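PDB 4CZX: PAN2-PAN3 deadenylation complex catalytic subunit pan2 from Neurospora crassa, which probably shortens the poly(A) tails of mRNA as the catalytic subunit of the PAN deadenylase, represented here by its N-terminal WD40 domain. Local coordinates for residues H248-V262 / V290-L304. Sequence-based numbering, arbitrary orientation.
Sequences HVRMHPRMLTTAIVV and VLHFDVSRTGEGKAL
Val262 CG2 sits over the centre of one face of the Phe293 ring, 3.5 Å from the centroid and almost on the ring normal. With Phe293 CG set opposite its backbone N (chi1 174°), the ring reaches toward strand 258-262, where Ile260 CG2 meets Phe293 CZ at 3.6 Å. On the His248 ring one face takes the CA of His292 in a CH-pi contact, while Val290 O lies near the ring plane at the edge and a water links it to His248 NE2. The Arg250 guanidinium has Phe293 O over one face, without a hydrogen bond, and Asp294 OD1 at its edge. That salt bridge, Arg250 NE to Asp294 OD1 at 2.9 Å, lies in the guanidinium plane but meets the carboxylate on its anti side, 34° out of plane; Asp294 OD2 accepts from Phe35 N, and Arg250 NH1 also pairs with Asp197. Strands 248-251 and 290-295 are the innermost of two neighbouring blades of the WD40 beta-propeller, running in nearly the same direction, 10° apart. A leucine in place of Arg250 would probably leave Asp294 OD1 and Asp197 without their cationic mate. Past the strand ends, Pro253 CG packs 3.4 Å from Gly299 N, in the turn Ser296 to Gly299. Beyond it the extended Arg254 carries its guanidinium face over Thr298 O, and Arg254 NH1 bonds Glu300 OE2 at 3.2 Å, while Glu300 OE1 accepts from Gln321 N.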
# COMPACT_ATOMS: atom_id res chain seq x y z
N HIS A 248 -26.70 14.30 -31.49
CA HIS A 248 -25.66 15.31 -31.27
C HIS A 248 -25.56 16.27 -32.44
O HIS A 248 -25.94 15.94 -33.58
CB HIS A 248 -24.30 14.65 -31.02
CG HIS A 248 -24.35 13.63 -29.94
ND1 HIS A 248 -24.34 13.96 -28.60
CD2 HIS A 248 -24.46 12.28 -30.00
CE1 HIS A 248 -24.45 12.85 -27.88
NE2 HIS A 248 -24.51 11.82 -28.71
N VAL A 249 -25.05 17.46 -32.15
CA VAL A 249 -24.91 18.50 -33.15
C VAL A 249 -23.75 19.42 -32.80
O VAL A 249 -23.50 19.74 -31.63
CB VAL A 249 -26.22 19.32 -33.31
CG1 VAL A 249 -26.51 20.13 -32.04
CG2 VAL A 249 -26.16 20.21 -34.54
N ARG A 250 -23.02 19.82 -33.83
CA ARG A 250 -21.99 20.84 -33.71
C ARG A 250 -22.10 21.79 -34.89
O ARG A 250 -22.33 21.35 -36.01
CB ARG A 250 -20.59 20.23 -33.68
CG ARG A 250 -20.24 19.49 -32.40
CD ARG A 250 -20.09 20.45 -31.23
NE ARG A 250 -19.68 19.77 -30.00
CZ ARG A 250 -20.51 19.42 -29.02
NH1 ARG A 250 -21.82 19.64 -29.12
NH2 ARG A 250 -20.02 18.83 -27.94
N MET A 251 -21.93 23.08 -34.62
CA MET A 251 -21.79 24.06 -35.70
C MET A 251 -20.44 23.85 -36.36
O MET A 251 -19.44 23.61 -35.69
CB MET A 251 -21.90 25.49 -35.18
CG MET A 251 -23.27 25.84 -34.64
SD MET A 251 -24.56 25.72 -35.89
CE MET A 251 -24.06 26.96 -37.10
N HIS A 252 -20.42 23.93 -37.69
CA HIS A 252 -19.19 23.84 -38.45
C HIS A 252 -18.42 25.14 -38.26
O HIS A 252 -18.96 26.22 -38.51
CB HIS A 252 -19.48 23.57 -39.92
CG HIS A 252 -18.33 22.99 -40.67
ND1 HIS A 252 -17.19 23.72 -40.96
CD2 HIS A 252 -18.14 21.76 -41.21
CE1 HIS A 252 -16.34 22.95 -41.62
NE2 HIS A 252 -16.89 21.76 -41.79
N PRO A 253 -17.16 25.05 -37.81
CA PRO A 253 -16.37 26.25 -37.48
C PRO A 253 -15.95 27.06 -38.70
O PRO A 253 -15.57 28.23 -38.54
CB PRO A 253 -15.14 25.66 -36.76
CG PRO A 253 -15.00 24.30 -37.31
CD PRO A 253 -16.41 23.81 -37.56
N ARG A 254 -16.01 26.48 -39.89
CA ARG A 254 -15.61 27.22 -41.09
C ARG A 254 -16.79 27.53 -41.99
O ARG A 254 -16.90 28.64 -42.50
CB ARG A 254 -14.52 26.46 -41.85
CG ARG A 254 -13.14 26.68 -41.25
CD ARG A 254 -12.05 25.91 -41.98
NE ARG A 254 -10.75 26.09 -41.33
CZ ARG A 254 -9.67 25.38 -41.61
NH1 ARG A 254 -9.72 24.42 -42.53
NH2 ARG A 254 -8.53 25.62 -40.97
N MET A 255 -17.67 26.56 -42.19
CA MET A 255 -18.92 26.80 -42.90
C MET A 255 -19.94 27.33 -41.89
O MET A 255 -20.59 26.54 -41.19
CB MET A 255 -19.43 25.53 -43.57
CG MET A 255 -18.48 24.95 -44.60
SD MET A 255 -19.03 23.32 -45.12
CE MET A 255 -18.58 23.34 -46.84
N LEU A 256 -20.07 28.65 -41.82
CA LEU A 256 -20.70 29.30 -40.67
C LEU A 256 -22.21 29.09 -40.49
O LEU A 256 -22.72 29.26 -39.38
CB LEU A 256 -20.44 30.81 -40.72
CG LEU A 256 -18.98 31.19 -40.47
CD1 LEU A 256 -18.80 32.70 -40.49
CD2 LEU A 256 -18.52 30.60 -39.15
N THR A 257 -22.91 28.73 -41.55
CA THR A 257 -24.35 28.48 -41.44
C THR A 257 -24.67 27.00 -41.51
O THR A 257 -25.81 26.60 -41.78
CB THR A 257 -25.11 29.20 -42.54
OG1 THR A 257 -24.72 28.66 -43.81
CG2 THR A 257 -24.81 30.69 -42.50
N THR A 258 -23.66 26.17 -41.27
CA THR A 258 -23.79 24.73 -41.44
C THR A 258 -23.70 24.02 -40.09
O THR A 258 -22.90 24.39 -39.24
CB THR A 258 -22.71 24.21 -42.42
OG1 THR A 258 -22.96 24.75 -43.72
CG2 THR A 258 -22.73 22.71 -42.50
N ALA A 259 -24.55 23.01 -39.91
CA ALA A 259 -24.53 22.16 -38.73
C ALA A 259 -24.11 20.74 -39.09
O ALA A 259 -24.37 20.26 -40.20
CB ALA A 259 -25.89 22.15 -38.05
N ILE A 260 -23.46 20.08 -38.14
CA ILE A 260 -23.05 18.69 -38.30
C ILE A 260 -23.89 17.86 -37.34
O ILE A 260 -23.77 18.01 -36.14
CB ILE A 260 -21.57 18.51 -37.98
CG1 ILE A 260 -20.73 19.44 -38.87
CG2 ILE A 260 -21.16 17.06 -38.20
CD1 ILE A 260 -19.28 19.58 -38.39
N VAL A 261 -24.75 17.00 -37.89
CA VAL A 261 -25.75 16.29 -37.09
C VAL A 261 -25.52 14.79 -37.08
O VAL A 261 -25.28 14.18 -38.13
CB VAL A 261 -27.17 16.56 -37.64
CG1 VAL A 261 -28.21 15.99 -36.68
CG2 VAL A 261 -27.36 18.05 -37.85
N VAL A 262 -25.61 14.19 -35.90
CA VAL A 262 -25.20 12.81 -35.71
C VAL A 262 -26.29 12.01 -35.00
O VAL A 262 -26.86 12.47 -34.02
CB VAL A 262 -23.89 12.71 -34.88
CG1 VAL A 262 -23.37 11.29 -34.87
CG2 VAL A 262 -22.84 13.68 -35.42
N VAL A 290 -23.51 5.51 -30.33
CA VAL A 290 -22.75 6.76 -30.18
C VAL A 290 -23.29 7.53 -28.99
O VAL A 290 -24.51 7.70 -28.85
CB VAL A 290 -22.80 7.63 -31.46
CG1 VAL A 290 -22.03 8.92 -31.24
CG2 VAL A 290 -22.25 6.87 -32.64
N LEU A 291 -22.39 7.97 -28.11
CA LEU A 291 -22.76 8.71 -26.90
C LEU A 291 -22.28 10.16 -26.88
O LEU A 291 -22.88 11.01 -26.22
CB LEU A 291 -22.20 8.02 -25.66
CG LEU A 291 -22.80 6.67 -25.27
CD1 LEU A 291 -22.14 6.20 -23.99
CD2 LEU A 291 -24.31 6.77 -25.10
N HIS A 292 -21.15 10.42 -27.54
CA HIS A 292 -20.58 11.77 -27.58
C HIS A 292 -19.98 12.08 -28.93
O HIS A 292 -19.56 11.18 -29.67
CB HIS A 292 -19.50 11.96 -26.49
CG HIS A 292 -19.93 11.47 -25.14
ND1 HIS A 292 -20.82 12.16 -24.35
CD2 HIS A 292 -19.58 10.36 -24.45
CE1 HIS A 292 -21.03 11.48 -23.24
NE2 HIS A 292 -20.28 10.39 -23.27
N PHE A 293 -19.91 13.37 -29.23
CA PHE A 293 -19.46 13.87 -30.52
C PHE A 293 -18.79 15.23 -30.37
O PHE A 293 -19.22 16.06 -29.56
CB PHE A 293 -20.66 13.97 -31.49
CG PHE A 293 -20.31 14.61 -32.80
CD1 PHE A 293 -19.48 13.95 -33.70
CD2 PHE A 293 -20.81 15.86 -33.14
CE1 PHE A 293 -19.17 14.53 -34.92
CE2 PHE A 293 -20.49 16.45 -34.35
CZ PHE A 293 -19.66 15.79 -35.24
N ASP A 294 -17.72 15.47 -31.12
CA ASP A 294 -17.19 16.83 -31.24
C ASP A 294 -16.53 17.02 -32.60
O ASP A 294 -16.21 16.05 -33.30
CB ASP A 294 -16.18 17.13 -30.10
CG ASP A 294 -15.94 18.62 -29.90
OD1 ASP A 294 -16.80 19.43 -30.34
OD2 ASP A 294 -14.89 18.99 -29.33
N VAL A 295 -16.33 18.29 -32.96
CA VAL A 295 -15.61 18.66 -34.18
C VAL A 295 -14.43 19.55 -33.81
O VAL A 295 -14.52 20.33 -32.86
CB VAL A 295 -16.54 19.39 -35.19
CG1 VAL A 295 -17.04 20.71 -34.61
CG2 VAL A 295 -15.81 19.63 -36.51
N SER A 296 -13.32 19.41 -34.52
CA SER A 296 -12.12 20.22 -34.24
C SER A 296 -12.28 21.67 -34.68
O SER A 296 -13.19 21.99 -35.46
CB SER A 296 -10.90 19.61 -34.92
OG SER A 296 -10.95 19.78 -36.33
N ARG A 297 -11.38 22.55 -34.23
CA ARG A 297 -11.47 23.98 -34.56
C ARG A 297 -11.40 24.25 -36.06
O ARG A 297 -11.99 25.22 -36.55
CB ARG A 297 -10.36 24.77 -33.86
CG ARG A 297 -10.45 24.80 -32.33
CD ARG A 297 -11.77 25.41 -31.86
NE ARG A 297 -11.87 25.46 -30.39
CZ ARG A 297 -12.06 24.39 -29.61
NH1 ARG A 297 -12.14 23.17 -30.14
NH2 ARG A 297 -12.14 24.54 -28.29
N THR A 298 -10.66 23.41 -36.78
CA THR A 298 -10.54 23.58 -38.23
C THR A 298 -11.73 22.99 -38.98
O THR A 298 -11.92 23.27 -40.17
CB THR A 298 -9.27 22.91 -38.76
OG1 THR A 298 -9.32 21.51 -38.45
CG2 THR A 298 -8.03 23.54 -38.15
N GLY A 299 -12.51 22.15 -38.30
CA GLY A 299 -13.63 21.47 -38.92
C GLY A 299 -13.22 20.15 -39.56
O GLY A 299 -14.08 19.38 -40.00
N GLU A 300 -11.92 19.89 -39.59
CA GLU A 300 -11.38 18.76 -40.35
C GLU A 300 -11.46 17.43 -39.59
O GLU A 300 -11.53 16.36 -40.21
CB GLU A 300 -9.94 19.05 -40.76
CG GLU A 300 -9.84 20.23 -41.72
CD GLU A 300 -8.41 20.56 -42.12
OE1 GLU A 300 -7.50 19.77 -41.78
OE2 GLU A 300 -8.20 21.61 -42.77
N GLY A 301 -11.45 17.49 -38.26
CA GLY A 301 -11.59 16.29 -37.45
C GLY A 301 -12.95 16.13 -36.81
O GLY A 301 -13.47 17.07 -36.19
N LYS A 302 -13.55 14.94 -36.97
CA LYS A 302 -14.80 14.59 -36.30
C LYS A 302 -14.57 13.43 -35.34
O LYS A 302 -14.06 12.38 -35.75
CB LYS A 302 -15.89 14.20 -37.30
CG LYS A 302 -16.55 15.36 -38.05
CD LYS A 302 -15.65 15.94 -39.14
CE LYS A 302 -16.43 16.91 -40.02
NZ LYS A 302 -15.61 17.48 -41.13
N ALA A 303 -14.95 13.60 -34.08
CA ALA A 303 -14.74 12.55 -33.08
C ALA A 303 -16.06 12.04 -32.54
O ALA A 303 -16.96 12.83 -32.28
CB ALA A 303 -13.86 13.06 -31.95
N LEU A 304 -16.14 10.72 -32.34
CA LEU A 304 -17.35 10.07 -31.85
C LEU A 304 -16.98 9.03 -30.80
O LEU A 304 -16.12 8.18 -31.06
CB LEU A 304 -18.12 9.40 -32.99
CG LEU A 304 -18.67 10.23 -34.16
CD1 LEU A 304 -17.60 10.52 -35.21
CD2 LEU A 304 -19.84 9.49 -34.79
O HOH W 1 -26.13 9.71 -27.98
O HOH W 2 -17.79 18.76 -42.61